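Local coordinates for protein Endonuclease/exonuclease/phosphatase (Leptotrichia buccalis C-1013-b, PDB 3TEB) that probably acts as a metal-dependent hydrolase of the endonuclease/exonuclease/phosphatase family, cleaving nucleic acids or related phosphoesters, at residues N44-N49 / R57-A62; F53-E58 / L79-S84; I25-I30 / W63-T68; T8-A13 / V254-G259. One frame throughout, in Å; residues are numbered along the deposited sequence.

Interaction 1 of 4, residues N44-N49 / R57-A62; sequences NQLMNN and REENYA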
# COMPACT_ATOMS: atom_id res chain seq x y z
N ASN A 44 5.74 6.77 -8.37
CA ASN A 44 5.78 7.52 -9.63
C ASN A 44 6.99 7.22 -10.49
O ASN A 44 8.05 6.83 -10.00
CB ASN A 44 5.72 9.04 -9.38
CG ASN A 44 4.50 9.47 -8.58
OD1 ASN A 44 3.37 9.12 -8.91
ND2 ASN A 44 4.72 10.26 -7.53
N GLN A 45 6.81 7.41 -11.79
CA GLN A 45 7.91 7.42 -12.75
C GLN A 45 7.66 8.48 -13.83
O GLN A 45 6.51 8.85 -14.10
CB GLN A 45 8.08 6.05 -13.39
CG GLN A 45 6.96 5.65 -14.36
CD GLN A 45 7.10 4.24 -14.89
OE1 GLN A 45 7.94 3.46 -14.43
NE2 GLN A 45 6.27 3.90 -15.86
N LEU A 46 8.73 8.97 -14.43
CA LEU A 46 8.61 9.98 -15.48
C LEU A 46 8.14 9.37 -16.78
O LEU A 46 8.78 8.47 -17.31
CB LEU A 46 9.95 10.65 -15.70
CG LEU A 46 10.30 11.73 -14.70
CD1 LEU A 46 11.81 11.92 -14.66
CD2 LEU A 46 9.60 13.02 -15.09
N MSE A 47 7.03 9.88 -17.32
CA MSE A 47 6.49 9.37 -18.57
C MSE A 47 7.52 9.34 -19.69
O MSE A 47 7.42 8.54 -20.62
CB MSE A 47 5.35 10.24 -19.07
CG MSE A 47 4.22 10.44 -18.12
SE MSE A 47 2.94 11.53 -19.07
CE MSE A 47 4.11 12.99 -19.69
N ASN A 48 8.49 10.24 -19.60
CA ASN A 48 9.41 10.41 -20.70
C ASN A 48 10.71 9.61 -20.62
O ASN A 48 11.41 9.51 -21.62
CB ASN A 48 9.65 11.89 -20.98
CG ASN A 48 8.56 12.50 -21.83
OD1 ASN A 48 7.90 11.81 -22.59
ND2 ASN A 48 8.38 13.80 -21.71
N ASN A 49 10.99 9.01 -19.46
CA ASN A 49 12.17 8.15 -19.29
C ASN A 49 12.09 6.86 -20.10
O ASN A 49 11.00 6.46 -20.49
CB ASN A 49 12.36 7.82 -17.81
CG ASN A 49 13.07 8.94 -17.06
OD1 ASN A 49 13.20 10.05 -17.56
ND2 ASN A 49 13.54 8.64 -15.84
N ARG A 57 9.81 2.40 -16.14
CA ARG A 57 10.73 3.36 -16.74
C ARG A 57 11.86 3.68 -15.79
O ARG A 57 11.72 3.50 -14.58
CB ARG A 57 9.99 4.63 -17.18
CG ARG A 57 9.05 4.36 -18.34
CD ARG A 57 8.29 5.58 -18.83
NE ARG A 57 7.26 5.18 -19.77
CZ ARG A 57 7.45 4.99 -21.07
NH1 ARG A 57 8.65 5.16 -21.61
NH2 ARG A 57 6.45 4.61 -21.84
N GLU A 58 12.99 4.12 -16.33
CA GLU A 58 14.14 4.50 -15.51
C GLU A 58 13.72 5.45 -14.42
O GLU A 58 12.89 6.35 -14.62
CB GLU A 58 15.22 5.17 -16.33
CG GLU A 58 16.07 4.22 -17.14
CD GLU A 58 17.15 4.97 -17.94
OE1 GLU A 58 18.11 5.54 -17.33
OE2 GLU A 58 17.03 4.98 -19.19
N GLU A 59 14.31 5.24 -13.25
CA GLU A 59 14.10 6.08 -12.06
C GLU A 59 12.68 5.95 -11.46
O GLU A 59 12.28 6.76 -10.64
CB GLU A 59 14.46 7.56 -12.32
CG GLU A 59 15.95 7.90 -12.52
CD GLU A 59 16.18 9.43 -12.70
OE1 GLU A 59 17.31 9.92 -12.38
OE2 GLU A 59 15.23 10.15 -13.16
N ASN A 60 11.93 4.93 -11.87
CA ASN A 60 10.73 4.53 -11.14
C ASN A 60 11.06 4.41 -9.65
O ASN A 60 12.01 3.73 -9.27
CB ASN A 60 10.15 3.23 -11.72
CG ASN A 60 8.95 2.71 -10.93
OD1 ASN A 60 9.06 2.40 -9.73
ND2 ASN A 60 7.81 2.59 -11.60
N TYR A 61 10.29 5.08 -8.81
CA TYR A 61 10.63 5.20 -7.40
C TYR A 61 10.88 3.84 -6.76
O TYR A 61 11.85 3.65 -6.03
CB TYR A 61 9.53 5.94 -6.66
CG TYR A 61 9.77 6.14 -5.18
CD1 TYR A 61 10.19 7.37 -4.68
CD2 TYR A 61 9.54 5.11 -4.27
CE1 TYR A 61 10.39 7.56 -3.32
CE2 TYR A 61 9.73 5.29 -2.90
CZ TYR A 61 10.16 6.51 -2.44
OH TYR A 61 10.34 6.68 -1.10
N ALA A 62 9.97 2.91 -7.04
CA ALA A 62 10.02 1.55 -6.49
C ALA A 62 11.28 0.81 -6.94
O ALA A 62 11.98 0.20 -6.13
CB ALA A 62 8.78 0.80 -6.88
O HOH W 1 11.31 8.36 -13.24

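Interaction 2 of 4, residues F53-E58 / L79-S84; sequences FDDIRE and LHWSNS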
# COMPACT_ATOMS: atom_id res chain seq x y z
N PHE A 53 12.22 -2.33 -18.46
CA PHE A 53 11.59 -3.60 -18.83
C PHE A 53 10.12 -3.52 -18.44
O PHE A 53 9.73 -2.71 -17.59
CB PHE A 53 12.24 -4.78 -18.12
CG PHE A 53 11.92 -4.85 -16.67
CD1 PHE A 53 12.42 -3.90 -15.79
CD2 PHE A 53 11.10 -5.85 -16.18
CE1 PHE A 53 12.12 -3.94 -14.42
CE2 PHE A 53 10.78 -5.91 -14.81
CZ PHE A 53 11.30 -4.95 -13.94
N ASP A 54 9.32 -4.41 -19.04
CA ASP A 54 7.87 -4.39 -18.91
C ASP A 54 7.35 -2.98 -19.17
O ASP A 54 7.52 -2.45 -20.27
CB ASP A 54 7.44 -4.94 -17.54
CG ASP A 54 7.63 -6.45 -17.43
OD1 ASP A 54 7.47 -7.15 -18.46
OD2 ASP A 54 7.92 -6.96 -16.32
N ASP A 55 6.75 -2.39 -18.14
CA ASP A 55 6.19 -1.05 -18.19
C ASP A 55 6.94 -0.10 -17.25
O ASP A 55 6.51 1.03 -17.00
CB ASP A 55 4.71 -1.13 -17.79
CG ASP A 55 3.94 0.14 -18.14
OD1 ASP A 55 4.40 0.90 -19.02
OD2 ASP A 55 2.87 0.38 -17.52
N ILE A 56 8.07 -0.56 -16.73
CA ILE A 56 8.82 0.21 -15.75
C ILE A 56 9.89 1.10 -16.41
O ILE A 56 10.75 0.61 -17.16
CB ILE A 56 9.40 -0.73 -14.70
CG1 ILE A 56 8.24 -1.33 -13.91
CG2 ILE A 56 10.35 0.01 -13.78
CD1 ILE A 56 8.66 -2.22 -12.81
N ARG A 57 9.81 2.40 -16.14
CA ARG A 57 10.73 3.36 -16.74
C ARG A 57 11.86 3.68 -15.79
O ARG A 57 11.72 3.50 -14.58
CB ARG A 57 9.99 4.63 -17.18
CG ARG A 57 9.05 4.36 -18.34
CD ARG A 57 8.29 5.58 -18.83
NE ARG A 57 7.26 5.18 -19.77
CZ ARG A 57 7.45 4.99 -21.07
NH1 ARG A 57 8.65 5.16 -21.61
NH2 ARG A 57 6.45 4.61 -21.84
N GLU A 58 12.99 4.12 -16.33
CA GLU A 58 14.14 4.50 -15.51
C GLU A 58 13.72 5.45 -14.42
O GLU A 58 12.89 6.35 -14.62
CB GLU A 58 15.22 5.17 -16.33
CG GLU A 58 16.07 4.22 -17.14
CD GLU A 58 17.15 4.97 -17.94
OE1 GLU A 58 18.11 5.54 -17.33
OE2 GLU A 58 17.03 4.98 -19.19
N LEU A 79 9.77 -6.98 -7.33
CA LEU A 79 8.95 -5.80 -7.53
C LEU A 79 7.82 -6.05 -8.51
O LEU A 79 8.04 -6.60 -9.60
CB LEU A 79 9.82 -4.64 -8.05
CG LEU A 79 9.07 -3.46 -8.69
CD1 LEU A 79 8.17 -2.73 -7.70
CD2 LEU A 79 10.04 -2.51 -9.32
N HIS A 80 6.61 -5.65 -8.14
CA HIS A 80 5.47 -5.69 -9.06
C HIS A 80 4.78 -4.35 -9.01
O HIS A 80 4.37 -3.90 -7.93
CB HIS A 80 4.53 -6.82 -8.70
CG HIS A 80 5.23 -8.10 -8.37
ND1 HIS A 80 5.53 -9.05 -9.33
CD2 HIS A 80 5.75 -8.56 -7.21
CE1 HIS A 80 6.17 -10.05 -8.76
NE2 HIS A 80 6.32 -9.78 -7.47
N TRP A 81 4.66 -3.71 -10.17
CA TRP A 81 4.18 -2.35 -10.22
C TRP A 81 3.14 -2.22 -11.29
O TRP A 81 3.15 -2.96 -12.27
CB TRP A 81 5.34 -1.39 -10.51
CG TRP A 81 4.94 0.08 -10.68
CD1 TRP A 81 4.77 1.01 -9.68
CD2 TRP A 81 4.69 0.76 -11.90
NE1 TRP A 81 4.41 2.23 -10.22
CE2 TRP A 81 4.36 2.11 -11.58
CE3 TRP A 81 4.71 0.37 -13.24
CZ2 TRP A 81 4.04 3.05 -12.54
CZ3 TRP A 81 4.40 1.31 -14.20
CH2 TRP A 81 4.07 2.64 -13.84
N SER A 82 2.25 -1.26 -11.12
CA SER A 82 1.26 -1.00 -12.13
C SER A 82 0.89 0.46 -12.19
O SER A 82 0.65 1.08 -11.15
CB SER A 82 0.01 -1.83 -11.85
OG SER A 82 -0.84 -1.79 -12.98
N ASN A 83 0.82 1.00 -13.40
CA ASN A 83 0.46 2.41 -13.60
C ASN A 83 -1.05 2.59 -13.47
O ASN A 83 -1.80 1.71 -13.89
CB ASN A 83 1.00 2.87 -14.97
CG ASN A 83 0.22 4.04 -15.56
OD1 ASN A 83 0.40 5.19 -15.17
ND2 ASN A 83 -0.62 3.74 -16.53
N SER A 84 -1.49 3.70 -12.86
CA SER A 84 -2.93 4.01 -12.73
C SER A 84 -3.39 5.06 -13.71
O SER A 84 -4.32 4.81 -14.48
CB SER A 84 -3.29 4.51 -11.33
OG SER A 84 -3.22 3.48 -10.37

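Interaction 3 of 4, residues I25-I30 / W63-T68; sequences ILARTI and WVLLET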
# COMPACT_ATOMS: atom_id res chain seq x y z
N ILE A 25 16.40 6.09 4.09
CA ILE A 25 15.74 5.72 5.34
C ILE A 25 14.82 4.52 5.12
O ILE A 25 14.86 3.54 5.86
CB ILE A 25 14.81 6.84 5.87
CG1 ILE A 25 15.47 8.23 5.90
CG2 ILE A 25 14.18 6.42 7.20
CD1 ILE A 25 16.18 8.57 7.15
N LEU A 26 13.97 4.61 4.10
CA LEU A 26 13.02 3.55 3.81
C LEU A 26 13.74 2.25 3.54
O LEU A 26 13.43 1.24 4.16
CB LEU A 26 12.16 3.95 2.62
CG LEU A 26 11.04 3.05 2.10
CD1 LEU A 26 10.12 2.53 3.21
CD2 LEU A 26 10.26 3.89 1.09
N ALA A 27 14.71 2.28 2.63
CA ALA A 27 15.51 1.12 2.28
C ALA A 27 16.19 0.48 3.49
O ALA A 27 15.95 -0.70 3.76
CB ALA A 27 16.53 1.46 1.22
N ARG A 28 16.99 1.25 4.23
CA ARG A 28 17.62 0.80 5.48
C ARG A 28 16.68 0.09 6.46
O ARG A 28 17.07 -0.88 7.13
CB ARG A 28 18.23 1.98 6.23
CG ARG A 28 19.54 2.48 5.68
CD ARG A 28 20.06 3.66 6.52
NE ARG A 28 21.40 4.08 6.10
CZ ARG A 28 22.52 3.44 6.43
NH1 ARG A 28 22.48 2.35 7.19
NH2 ARG A 28 23.69 3.89 5.99
N THR A 29 15.45 0.60 6.55
CA THR A 29 14.46 0.08 7.47
C THR A 29 14.01 -1.28 6.98
O THR A 29 14.12 -2.26 7.70
CB THR A 29 13.23 1.00 7.57
OG1 THR A 29 13.66 2.35 7.83
CG2 THR A 29 12.29 0.53 8.68
N ILE A 30 13.49 -1.34 5.76
CA ILE A 30 13.09 -2.60 5.15
C ILE A 30 14.20 -3.64 5.35
O ILE A 30 13.92 -4.78 5.71
CB ILE A 30 12.75 -2.41 3.66
CG1 ILE A 30 11.53 -1.48 3.52
CG2 ILE A 30 12.52 -3.76 2.98
CD1 ILE A 30 11.12 -1.13 2.08
N TRP A 63 11.59 0.90 -8.23
CA TRP A 63 12.79 0.29 -8.75
C TRP A 63 14.03 0.87 -8.07
O TRP A 63 14.93 0.13 -7.68
CB TRP A 63 12.85 0.49 -10.25
CG TRP A 63 14.05 -0.08 -10.88
CD1 TRP A 63 15.10 0.61 -11.39
CD2 TRP A 63 14.34 -1.47 -11.07
NE1 TRP A 63 16.04 -0.25 -11.90
CE2 TRP A 63 15.60 -1.54 -11.72
CE3 TRP A 63 13.67 -2.66 -10.76
CZ2 TRP A 63 16.21 -2.76 -12.07
CZ3 TRP A 63 14.27 -3.89 -11.10
CH2 TRP A 63 15.53 -3.92 -11.76
N VAL A 64 14.08 2.19 -7.90
CA VAL A 64 15.20 2.83 -7.20
C VAL A 64 15.29 2.30 -5.76
O VAL A 64 16.36 1.92 -5.29
CB VAL A 64 15.09 4.38 -7.21
CG1 VAL A 64 16.20 5.00 -6.36
CG2 VAL A 64 15.13 4.91 -8.64
N LEU A 65 14.14 2.25 -5.09
CA LEU A 65 14.07 1.72 -3.73
C LEU A 65 14.75 0.36 -3.66
O LEU A 65 15.64 0.14 -2.84
CB LEU A 65 12.62 1.59 -3.29
CG LEU A 65 12.39 1.01 -1.91
CD1 LEU A 65 13.37 1.60 -0.89
CD2 LEU A 65 10.98 1.34 -1.50
N LEU A 66 14.31 -0.54 -4.53
CA LEU A 66 14.88 -1.86 -4.65
C LEU A 66 16.39 -1.87 -4.87
O LEU A 66 17.09 -2.64 -4.21
CB LEU A 66 14.19 -2.61 -5.78
CG LEU A 66 14.20 -4.12 -5.52
CD1 LEU A 66 13.10 -4.46 -4.54
CD2 LEU A 66 14.04 -4.91 -6.82
N GLU A 67 16.90 -1.05 -5.78
CA GLU A 67 18.34 -1.00 -6.01
C GLU A 67 19.10 -0.50 -4.80
O GLU A 67 20.22 -0.94 -4.53
CB GLU A 67 18.70 -0.20 -7.26
CG GLU A 67 18.78 -1.07 -8.50
CD GLU A 67 19.17 -0.32 -9.79
OE1 GLU A 67 19.28 -0.99 -10.85
OE2 GLU A 67 19.37 0.93 -9.76
N THR A 68 18.48 0.41 -4.06
CA THR A 68 19.04 0.92 -2.80
C THR A 68 18.98 -0.16 -1.73
O THR A 68 19.90 -0.31 -0.94
CB THR A 68 18.29 2.17 -2.30
OG1 THR A 68 18.27 3.15 -3.34
CG2 THR A 68 18.96 2.76 -1.07

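Interaction 4 of 4, residues T8-A13 / V254-G259; sequences TVNVHA and VSDHFG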
# COMPACT_ATOMS: atom_id res chain seq x y z
N THR A 8 2.85 -1.09 4.95
CA THR A 8 2.19 -0.32 3.88
C THR A 8 2.54 1.16 4.01
O THR A 8 2.52 1.72 5.10
CB THR A 8 0.64 -0.51 3.85
OG1 THR A 8 0.10 0.20 2.73
CG2 THR A 8 -0.02 0.03 5.12
N VAL A 9 2.84 1.81 2.89
CA VAL A 9 3.28 3.19 2.94
C VAL A 9 3.01 3.92 1.63
O VAL A 9 3.40 3.47 0.55
CB VAL A 9 4.77 3.29 3.41
CG1 VAL A 9 5.69 2.44 2.57
CG2 VAL A 9 5.23 4.70 3.43
N ASN A 10 2.28 5.03 1.74
CA ASN A 10 2.08 5.94 0.62
C ASN A 10 3.34 6.76 0.51
O ASN A 10 3.65 7.53 1.41
CB ASN A 10 0.88 6.85 0.91
CG ASN A 10 0.63 7.85 -0.19
OD1 ASN A 10 1.56 8.50 -0.70
ND2 ASN A 10 -0.65 8.02 -0.56
N VAL A 11 4.10 6.60 -0.57
CA VAL A 11 5.47 7.11 -0.55
C VAL A 11 5.65 8.51 -1.12
O VAL A 11 6.75 9.07 -1.09
CB VAL A 11 6.48 6.13 -1.18
CG1 VAL A 11 6.78 5.00 -0.21
CG2 VAL A 11 5.98 5.62 -2.53
N HIS A 12 4.55 9.06 -1.63
CA HIS A 12 4.54 10.38 -2.25
C HIS A 12 5.76 10.51 -3.17
O HIS A 12 6.50 11.49 -3.09
CB HIS A 12 4.51 11.45 -1.16
CG HIS A 12 3.96 12.77 -1.61
ND1 HIS A 12 4.48 13.98 -1.19
CD2 HIS A 12 2.93 13.08 -2.44
CE1 HIS A 12 3.80 14.97 -1.73
NE2 HIS A 12 2.85 14.46 -2.50
N ALA A 13 5.98 9.51 -4.02
CA ALA A 13 7.21 9.38 -4.80
C ALA A 13 7.63 10.60 -5.65
O ALA A 13 6.88 11.03 -6.52
CB ALA A 13 7.11 8.16 -5.69
N VAL A 254 9.40 9.76 5.86
CA VAL A 254 9.83 9.53 4.46
C VAL A 254 8.80 9.94 3.41
O VAL A 254 9.05 9.86 2.21
CB VAL A 254 10.22 8.06 4.19
CG1 VAL A 254 11.32 7.61 5.13
CG2 VAL A 254 9.00 7.14 4.27
N SER A 255 7.64 10.39 3.87
CA SER A 255 6.57 10.79 2.98
C SER A 255 5.69 11.86 3.62
O SER A 255 6.04 12.43 4.65
CB SER A 255 5.75 9.57 2.63
OG SER A 255 4.72 9.91 1.73
N ASP A 256 4.55 12.16 2.99
CA ASP A 256 3.54 13.02 3.61
C ASP A 256 2.48 12.20 4.36
O ASP A 256 1.56 12.77 4.95
CB ASP A 256 2.92 14.01 2.60
CG ASP A 256 2.14 13.34 1.47
OD1 ASP A 256 2.11 12.09 1.36
OD2 ASP A 256 1.54 14.09 0.68
N HIS A 257 2.62 10.87 4.31
CA HIS A 257 1.85 9.92 5.11
C HIS A 257 2.86 9.12 5.91
O HIS A 257 3.98 8.91 5.45
CB HIS A 257 1.14 8.91 4.21
CG HIS A 257 -0.08 9.45 3.52
ND1 HIS A 257 -1.31 8.84 3.63
CD2 HIS A 257 -0.25 10.50 2.68
CE1 HIS A 257 -2.19 9.51 2.91
NE2 HIS A 257 -1.57 10.52 2.32
N PHE A 258 2.48 8.64 7.09
CA PHE A 258 3.30 7.65 7.80
C PHE A 258 2.87 6.25 7.37
O PHE A 258 1.78 6.05 6.82
CB PHE A 258 3.17 7.78 9.32
CG PHE A 258 3.21 9.19 9.82
CD1 PHE A 258 4.12 10.12 9.31
CD2 PHE A 258 2.36 9.59 10.85
CE1 PHE A 258 4.15 11.42 9.79
CE2 PHE A 258 2.39 10.88 11.35
CZ PHE A 258 3.28 11.80 10.82
N GLY A 259 3.74 5.27 7.63
CA GLY A 259 3.45 3.90 7.22
C GLY A 259 2.89 3.08 8.36
O GLY A 259 3.06 3.43 9.53

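Interaction 1 of 4, residues N44-N49 / R57-A62
Gln45 and Arg57 meet where the end of strand 37-46, in a DNase I-like fold, faces the turn that leads into helix 61-69. Two beta turns oppose each other here, type I at Leu46-Asn49 and type II at Arg57-Asn60. Among the side-chain bonds, Gln45 OE1 accepts from Arg57 N at 2.7 Å and from Asn60 ND2 at 3.0 Å. The two donors come from opposite faces of the Gln45 amide, while its NE2 goes to Asp55 O. That grip fixes Asn60, whose OD1 caps the helix through a weak bond to Ala62 N. At the turn end, Asn49 ND2 gives a 2.7 Å bond to Glu58 O. The Arg57 chain is extended as far as NE (chi3 -170°), and its NH1 reaches Asn49 O at 2.9 Å, close to the guanidinium plane. Met47 O lies over one face of the same group. An alanine in place of Arg57 would probably leave Asn49 O without this donor and open a gap between the turns, although the bond from the backbone N to Gln45 could persist. Of the backbone links, Tyr61 N donates to Asn44 O at 3.1 Å, joining the first turn of the helix to the strand. A water bridges the two segments, accepting from Leu46 N and donating to Glu58 O, each at 2.9 Å.

Interaction 2 of 4, residues F53-E58 / L79-S84
Ile56 carries the apolar half of this contact, reaching from the short strand 56-57 toward Leu79 and Trp81 of strand 78-84. Its CD1 meets Leu79 CD2 tip to tip at 3.8 Å. Ile56 CG1 lies anti to the backbone carbonyl carbon (chi1 -66°), and CD1 continues the chain in an extended line (chi2 -177°), which carries this methyl out to the leucine. Further back along the same side chain, Ile56 CG1 approaches Trp81 CE3 at 4.0 Å, on the six-membered part of the indole. Ile56 CD1 also comes within 4.1 Å of Trp81 CB, so the isoleucine rests against both the root and the ring of the tryptophan.

The polar half belongs to Asp55 and consists of van der Waals contacts, with no hydrogen bond between the segments. Asp55 O sits 3.5 Å from Trp81 CZ3, and the carboxylate oxygen OD2 is 3.8 Å from the same carbon. The carboxylate and indole planes are inclined by 55°. Asp55 OD2 also brushes Asn83 CB at 4.0 Å. A type II' turn from Phe53 to Ile56, closed by Ile56 N to Phe53 O at 2.8 Å, presents both contact residues.

This turn belongs to the two-stranded hairpin of 51-53 and 56-57, which packs by side chains on strand 78-84, the outermost strand at one end of a seven-stranded mixed sheet. Strand 91-99 pairs with strand 78-84 on its inner side, and the chain between the two segments contains helix 61-69.

Interaction 3 of 4, residues I25-I30 / W63-T68
Leu65 fills the tight part of this helix pair, its two methyls dividing between neighbouring residues of helix 19-33. Leu65 CD2 touches Leu26 CD2 at 3.7 Å, the two leucine side chains crossing at about a right angle. Leu65 CD1 rests 3.8 Å from Ala27 CB. CG of Leu65 is anti to its backbone N (chi1 179°), and from there both methyls extend to the other helix. The small side chain of Ala27 also receives Thr68 CG2, 3.6 Å from Ala27 CB, where the two segments come nearest in their backbones.

The short helical segments have axes 9.1 Å apart at closest approach and cross at -54°. Both helices lie against strand 37-46 of the seven-stranded mixed sheet in this DNase I-like fold: Ile30 packs on Ile38 and Leu65 on Met40. Apolar packing alone joins the two segments.

Contact is looser at Ile30, whose CD1 stays 4.4 Å from Leu65 CD2, though it is buried. Thr68, by contrast, is partly exposed; it turns its methyl to Ala27 while its hydroxyl OG1 bonds back to Val64 O at 3.0 Å within its own helix. Beyond this seam Arg28 and Glu67 lie exposed to solvent, with Arg28 NE in a salt bridge to Asp24 OD2.

Interaction 4 of 4, residues T8-A13 / V254-G259
Asn10 O accepts a 2.6 Å hydrogen bond from Ser255 OG, the hydroxyl tilted 23° from the carbonyl plane. Ser255 OG stands anti to its own backbone N (chi1 -178°), which places the hydroxyl at Asn10 O; a weak bond from His257 N also reaches it. Beside this link the Asn10 side chain stacks on His257: CB sits over the imidazole face in a CH-pi contact, 4.1 Å from the ring centroid, and the amide is inclined by only 11° to the ring. The polar ends have further partners, Asn10 ND2 bonding Glu42 OE2 and His257 ND1 bonding Asp229 OD1. Asn10 OD1 accepts from His12 N at 3.2 Å, forming an Asx turn as the chain leaves strand 4-10. This is the metal site of the DNase I-like fold, where Asp256 and Glu42 are magnesium-binding residues; a magnesium ion lies about 4 Å from the side chain of Asp256, though not modelled as bound to the chain. The carboxylate of Asp256 stacks on His12, with OD2 over the ring centre and 3.4 Å from His12 CE1, while His12 ND1 bonds Glu16 OE2. An alanine in place of His12 would probably leave that face of the Asp256 carboxylate without its cover, freer to turn, and Glu16 OE2 without its donor. Where strand 259-264 begins, Gly259 CA lies 3.2 Å from Thr8 O, close against strand 4-10.

Interactions 1, 2 and 4 all reach the seven-stranded mixed sheet, through strands 37-46, 78-84 and 4-10; interaction 3 pairs two helices beside it. Interactions 1 and 2 are neighbours, centres 8 Å apart, sharing Arg57 and Glu58 and touching through Gln45 and Trp81. Interactions 1 and 3 both use helix 61-69, and Tyr61 of the first packs on Leu26 of the second. Interaction 4 encloses the other three in sequence; its centre is about 17 Å from that of interaction 1, yet Asn44 ND2 meets Ala13 O. Interaction 3 packs directly on interaction 4 through Leu26 and Val11, while the hairpin contact connects to the magnesium site by way of interaction 1 and adjacent strands 37-46 and 4-10.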